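Local coordinates for conserved exported protein (Bacteroides fragilis, PDB 3CLW), which is of unknown function but probably hydrolyses O-glycosidic bonds, as a member of glycoside hydrolase family 30, at residues A[68-73]-A[108-113]; A[102-107]-A[164-169]. All coordinates share one frame; numbering follows the deposited sequence.

From the N terminus, the chain runs through strand 68-71 of the TIM-barrel domain, makes a long excursion without helix or strand, and enters helix 108-119; contact 1 closes this loop by laying the start of the helix against the strand. Contact 2 begins inside the same excursion, at 102-107 just before the helix, and reaches on to helix 157-173, past strand 125-128. The two contacts therefore cross along the sequence instead of nesting. Their centres are 11 Å apart, and Gln107 joins them, its NE2 2.8 Å from Asn71 O. Together they tie a barrel strand, helix 108-119, the loop between them and helix 157-173 to one another.

Contact 1. Residues A[68-73]-A[108-113]; sequences WRVNIG and AGQQWF
Strand 68-71 and helix 108-113 run almost antiparallel, at 166°, with their axes 9.7 Å apart and Val70 and Gln110 as the closest CA pair, 7.3 Å apart. Gln110 reaches over to the strand with an extended chain, and its NE2 donates to Asn71 O at 2.9 Å. The bond is moderately bent, 154° at the hydrogen, the donor standing somewhat out of the carbonyl plane. Val70 CG1 packs 4.1 Å from the same NE2, while the amide also donates to Asp26 and receives Gln107 NE2 at OE1; both ends of the buried group are thus held, which should fix its rotation. At the other end of the strand, Trp68 places its CG anti to the backbone N (chi1 -177°), sending the indole toward the helix. Its NE1 lies 4.0 Å from Phe113 CB, and Trp68 CZ2 meets Phe113 CD2 at 4.2 Å, the two side chains crossing at a slant with their ring planes not far from parallel. A water lying in the plane of the indole accepts from Trp68 NE1 at 2.9 Å and donates to Gln110 O, bridging strand and helix. This is the strand-to-helix packing of a TIM barrel: strand 68-71 pairs in parallel with strand 125-128, and helices 30-36 and 39-50 add Cys30 and Leu49, each touching both Trp68 and Phe113.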
# COMPACT_ATOMS: atom_id res chain seq x y z
N TRP A 68 -8.08 -3.27 -0.59
CA TRP A 68 -8.41 -2.16 0.35
C TRP A 68 -7.98 -2.59 1.74
O TRP A 68 -8.33 -3.70 2.17
CB TRP A 68 -9.91 -1.84 0.33
CG TRP A 68 -10.39 -0.65 1.20
CD1 TRP A 68 -11.34 -0.70 2.21
CD2 TRP A 68 -9.99 0.71 1.10
NE1 TRP A 68 -11.55 0.55 2.72
CE2 TRP A 68 -10.74 1.45 2.06
CE3 TRP A 68 -9.06 1.40 0.29
CZ2 TRP A 68 -10.56 2.84 2.25
CZ3 TRP A 68 -8.89 2.79 0.47
CH2 TRP A 68 -9.65 3.49 1.45
N ARG A 69 -7.19 -1.76 2.42
CA ARG A 69 -6.71 -2.14 3.74
C ARG A 69 -7.61 -1.54 4.84
O ARG A 69 -7.74 -0.31 4.95
CB ARG A 69 -5.25 -1.74 3.94
CG ARG A 69 -4.24 -2.38 2.97
CD ARG A 69 -2.82 -1.78 3.12
NE ARG A 69 -2.34 -1.87 4.51
CZ ARG A 69 -1.55 -2.84 4.99
NH1 ARG A 69 -1.10 -3.83 4.21
NH2 ARG A 69 -1.20 -2.80 6.26
N VAL A 70 -8.22 -2.41 5.64
CA VAL A 70 -9.13 -2.03 6.71
C VAL A 70 -8.44 -2.12 8.10
O VAL A 70 -7.94 -3.18 8.50
CB VAL A 70 -10.42 -2.89 6.64
CG1 VAL A 70 -11.37 -2.60 7.83
CG2 VAL A 70 -11.11 -2.66 5.32
N ASN A 71 -8.43 -1.00 8.82
CA ASN A 71 -7.89 -0.93 10.17
C ASN A 71 -8.90 -1.46 11.19
O ASN A 71 -9.86 -0.77 11.56
CB ASN A 71 -7.51 0.53 10.53
CG ASN A 71 -6.77 0.64 11.88
OD1 ASN A 71 -6.82 1.67 12.53
ND2 ASN A 71 -6.10 -0.41 12.30
N ILE A 72 -8.66 -2.69 11.63
CA ILE A 72 -9.43 -3.28 12.70
C ILE A 72 -9.01 -2.58 13.99
O ILE A 72 -7.83 -2.60 14.38
CB ILE A 72 -9.23 -4.81 12.75
CG1 ILE A 72 -9.70 -5.46 11.43
CG2 ILE A 72 -9.94 -5.40 13.94
CD1 ILE A 72 -11.17 -5.20 11.05
N GLY A 73 -9.97 -1.92 14.62
CA GLY A 73 -9.72 -1.13 15.81
C GLY A 73 -9.37 -1.91 17.08
O GLY A 73 -9.75 -3.06 17.25
N ALA A 108 -18.60 1.66 11.80
CA ALA A 108 -19.65 1.81 10.79
C ALA A 108 -19.16 2.54 9.54
O ALA A 108 -19.41 2.09 8.42
CB ALA A 108 -20.88 2.54 11.38
N GLY A 109 -18.42 3.64 9.73
CA GLY A 109 -17.92 4.41 8.61
C GLY A 109 -17.02 3.56 7.72
O GLY A 109 -17.10 3.61 6.50
N GLN A 110 -16.17 2.77 8.34
CA GLN A 110 -15.28 1.87 7.60
C GLN A 110 -16.05 0.74 6.90
O GLN A 110 -15.69 0.35 5.78
CB GLN A 110 -14.21 1.31 8.52
CG GLN A 110 -13.16 2.30 8.89
CD GLN A 110 -12.34 1.80 10.07
OE1 GLN A 110 -12.70 2.06 11.22
NE2 GLN A 110 -11.27 1.05 9.79
N GLN A 111 -17.12 0.26 7.53
CA GLN A 111 -17.96 -0.75 6.88
C GLN A 111 -18.69 -0.18 5.68
O GLN A 111 -18.88 -0.88 4.70
CB GLN A 111 -18.95 -1.38 7.85
CG GLN A 111 -18.30 -2.16 9.02
CD GLN A 111 -19.34 -2.82 9.88
OE1 GLN A 111 -20.20 -3.53 9.38
NE2 GLN A 111 -19.30 -2.57 11.16
N TRP A 112 -19.09 1.09 5.74
CA TRP A 112 -19.65 1.78 4.57
C TRP A 112 -18.67 1.70 3.38
O TRP A 112 -19.07 1.39 2.28
CB TRP A 112 -20.04 3.26 4.86
CG TRP A 112 -20.71 3.84 3.67
CD1 TRP A 112 -22.05 3.78 3.37
CD2 TRP A 112 -20.07 4.49 2.56
NE1 TRP A 112 -22.28 4.36 2.14
CE2 TRP A 112 -21.09 4.80 1.62
CE3 TRP A 112 -18.74 4.83 2.26
CZ2 TRP A 112 -20.82 5.46 0.41
CZ3 TRP A 112 -18.48 5.49 1.08
CH2 TRP A 112 -19.52 5.77 0.15
N PHE A 113 -17.40 2.04 3.62
CA PHE A 113 -16.35 1.95 2.60
C PHE A 113 -16.16 0.55 2.01
O PHE A 113 -16.00 0.40 0.80
CB PHE A 113 -15.01 2.51 3.10
CG PHE A 113 -14.87 3.94 2.83
CD1 PHE A 113 -15.31 4.88 3.76
CD2 PHE A 113 -14.37 4.37 1.62
CE1 PHE A 113 -15.25 6.23 3.48
CE2 PHE A 113 -14.29 5.70 1.33
CZ PHE A 113 -14.73 6.64 2.27
O HOH W 1 -13.09 0.81 5.17

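Contact 2. Residues A[102-107]-A[164-169]; sequences YDFTKQ and LVKSAQ
Aromatic side chains of a loop pack on a lysine and a serine of a helix here, an off-centre cation-pi contact beside apolar packing, where the segment leading into helix 108-119 of the TIM-barrel domain meets helix 157-173. Lys166 lays its chain across one face of the Tyr102 ring: CE sits almost over the middle, 3.8 Å from the Tyr102 centroid and 12° off the normal, as a CH-pi contact. Its ammonium goes past the centre, with Lys166 NZ 4.2 Å from that centroid and 3.6 Å from Tyr102 CD1. A bend at chi2 (141°) accompanies this course over the ring. Phe104 comes in alongside, its CE2 edge meeting Lys166 CE at 4.1 Å and its CE1 resting against Ser167 CA at the same distance. The Phe104 ring also stacks with His170, one turn further along the helix, and meets Phe95, while Ser167 OG turns back to bond Phe163 O. Behind the aromatics, Asp103 to Lys106 form a type I beta turn, whose first residue also makes an Asx turn: Asp103 OD1 accepts from Thr105 N at 3.0 Å and, from the same face of its carboxylate, Thr105 OG1 at 2.8 Å.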
# COMPACT_ATOMS: atom_id res chain seq x y z
N TYR A 102 -19.06 -9.39 21.52
CA TYR A 102 -18.75 -8.76 20.23
C TYR A 102 -19.87 -7.82 19.83
O TYR A 102 -21.04 -8.18 19.92
CB TYR A 102 -18.57 -9.80 19.13
CG TYR A 102 -17.20 -10.42 19.11
CD1 TYR A 102 -16.90 -11.51 19.95
CD2 TYR A 102 -16.21 -9.93 18.26
CE1 TYR A 102 -15.64 -12.07 19.94
CE2 TYR A 102 -14.96 -10.49 18.22
CZ TYR A 102 -14.68 -11.56 19.08
OH TYR A 102 -13.44 -12.12 19.08
N ASP A 103 -19.48 -6.63 19.38
CA ASP A 103 -20.42 -5.69 18.79
C ASP A 103 -19.96 -5.33 17.38
O ASP A 103 -19.09 -4.47 17.20
CB ASP A 103 -20.59 -4.44 19.68
CG ASP A 103 -21.70 -3.48 19.16
OD1 ASP A 103 -22.28 -3.76 18.08
OD2 ASP A 103 -21.99 -2.45 19.84
N PHE A 104 -20.54 -5.99 16.38
CA PHE A 104 -20.16 -5.73 15.00
C PHE A 104 -20.84 -4.50 14.34
O PHE A 104 -20.65 -4.22 13.15
CB PHE A 104 -20.28 -7.01 14.14
CG PHE A 104 -19.16 -8.00 14.37
CD1 PHE A 104 -17.83 -7.65 14.08
CD2 PHE A 104 -19.41 -9.27 14.89
CE1 PHE A 104 -16.78 -8.58 14.31
CE2 PHE A 104 -18.38 -10.19 15.10
CZ PHE A 104 -17.06 -9.84 14.81
N THR A 105 -21.58 -3.72 15.14
CA THR A 105 -22.14 -2.48 14.60
C THR A 105 -21.16 -1.34 14.71
O THR A 105 -21.44 -0.27 14.23
CB THR A 105 -23.43 -2.02 15.31
OG1 THR A 105 -23.08 -1.55 16.61
CG2 THR A 105 -24.50 -3.14 15.39
N LYS A 106 -20.02 -1.55 15.36
CA LYS A 106 -18.99 -0.52 15.47
C LYS A 106 -18.17 -0.42 14.16
O LYS A 106 -18.35 -1.23 13.27
CB LYS A 106 -18.09 -0.84 16.67
CG LYS A 106 -18.89 -0.89 18.00
CD LYS A 106 -18.02 -1.37 19.15
CE LYS A 106 -18.57 -0.96 20.55
NZ LYS A 106 -17.60 -1.51 21.62
N GLN A 107 -17.29 0.58 14.05
CA GLN A 107 -16.52 0.79 12.81
C GLN A 107 -17.45 0.98 11.58
O GLN A 107 -17.13 0.52 10.47
CB GLN A 107 -15.50 -0.35 12.60
CG GLN A 107 -14.54 -0.49 13.82
CD GLN A 107 -13.16 -1.10 13.50
OE1 GLN A 107 -12.84 -2.17 14.00
NE2 GLN A 107 -12.34 -0.40 12.72
N LEU A 164 -8.85 -11.51 15.71
CA LEU A 164 -8.59 -11.21 14.30
C LEU A 164 -9.27 -12.18 13.32
O LEU A 164 -9.83 -11.74 12.32
CB LEU A 164 -7.10 -11.17 14.01
CG LEU A 164 -6.28 -10.08 14.69
CD1 LEU A 164 -4.81 -10.32 14.44
CD2 LEU A 164 -6.70 -8.73 14.09
N VAL A 165 -9.25 -13.47 13.63
CA VAL A 165 -9.89 -14.47 12.80
C VAL A 165 -11.41 -14.39 12.85
O VAL A 165 -12.05 -14.47 11.82
CB VAL A 165 -9.41 -15.93 13.11
CG1 VAL A 165 -10.36 -16.96 12.51
CG2 VAL A 165 -8.01 -16.13 12.58
N LYS A 166 -11.98 -14.24 14.04
CA LYS A 166 -13.44 -14.07 14.17
C LYS A 166 -13.97 -12.83 13.42
O LYS A 166 -15.06 -12.88 12.85
CB LYS A 166 -13.89 -14.03 15.64
CG LYS A 166 -15.34 -13.46 15.83
CD LYS A 166 -16.09 -14.21 16.87
CE LYS A 166 -17.52 -13.70 16.98
NZ LYS A 166 -18.21 -14.35 18.11
N SER A 167 -13.22 -11.73 13.45
CA SER A 167 -13.57 -10.49 12.74
C SER A 167 -13.57 -10.71 11.22
O SER A 167 -14.53 -10.33 10.52
CB SER A 167 -12.60 -9.35 13.10
OG SER A 167 -12.67 -9.00 14.46
N ALA A 168 -12.48 -11.31 10.71
CA ALA A 168 -12.42 -11.67 9.30
C ALA A 168 -13.57 -12.61 8.93
O ALA A 168 -14.21 -12.43 7.89
CB ALA A 168 -11.05 -12.32 8.91
N GLN A 169 -13.82 -13.59 9.77
CA GLN A 169 -14.87 -14.57 9.46
C GLN A 169 -16.23 -13.92 9.44
O GLN A 169 -17.04 -14.23 8.58
CB GLN A 169 -14.88 -15.74 10.43
CG GLN A 169 -15.85 -16.86 10.01
CD GLN A 169 -15.72 -18.11 10.92
OE1 GLN A 169 -15.25 -18.04 12.07
NE2 GLN A 169 -16.13 -19.26 10.41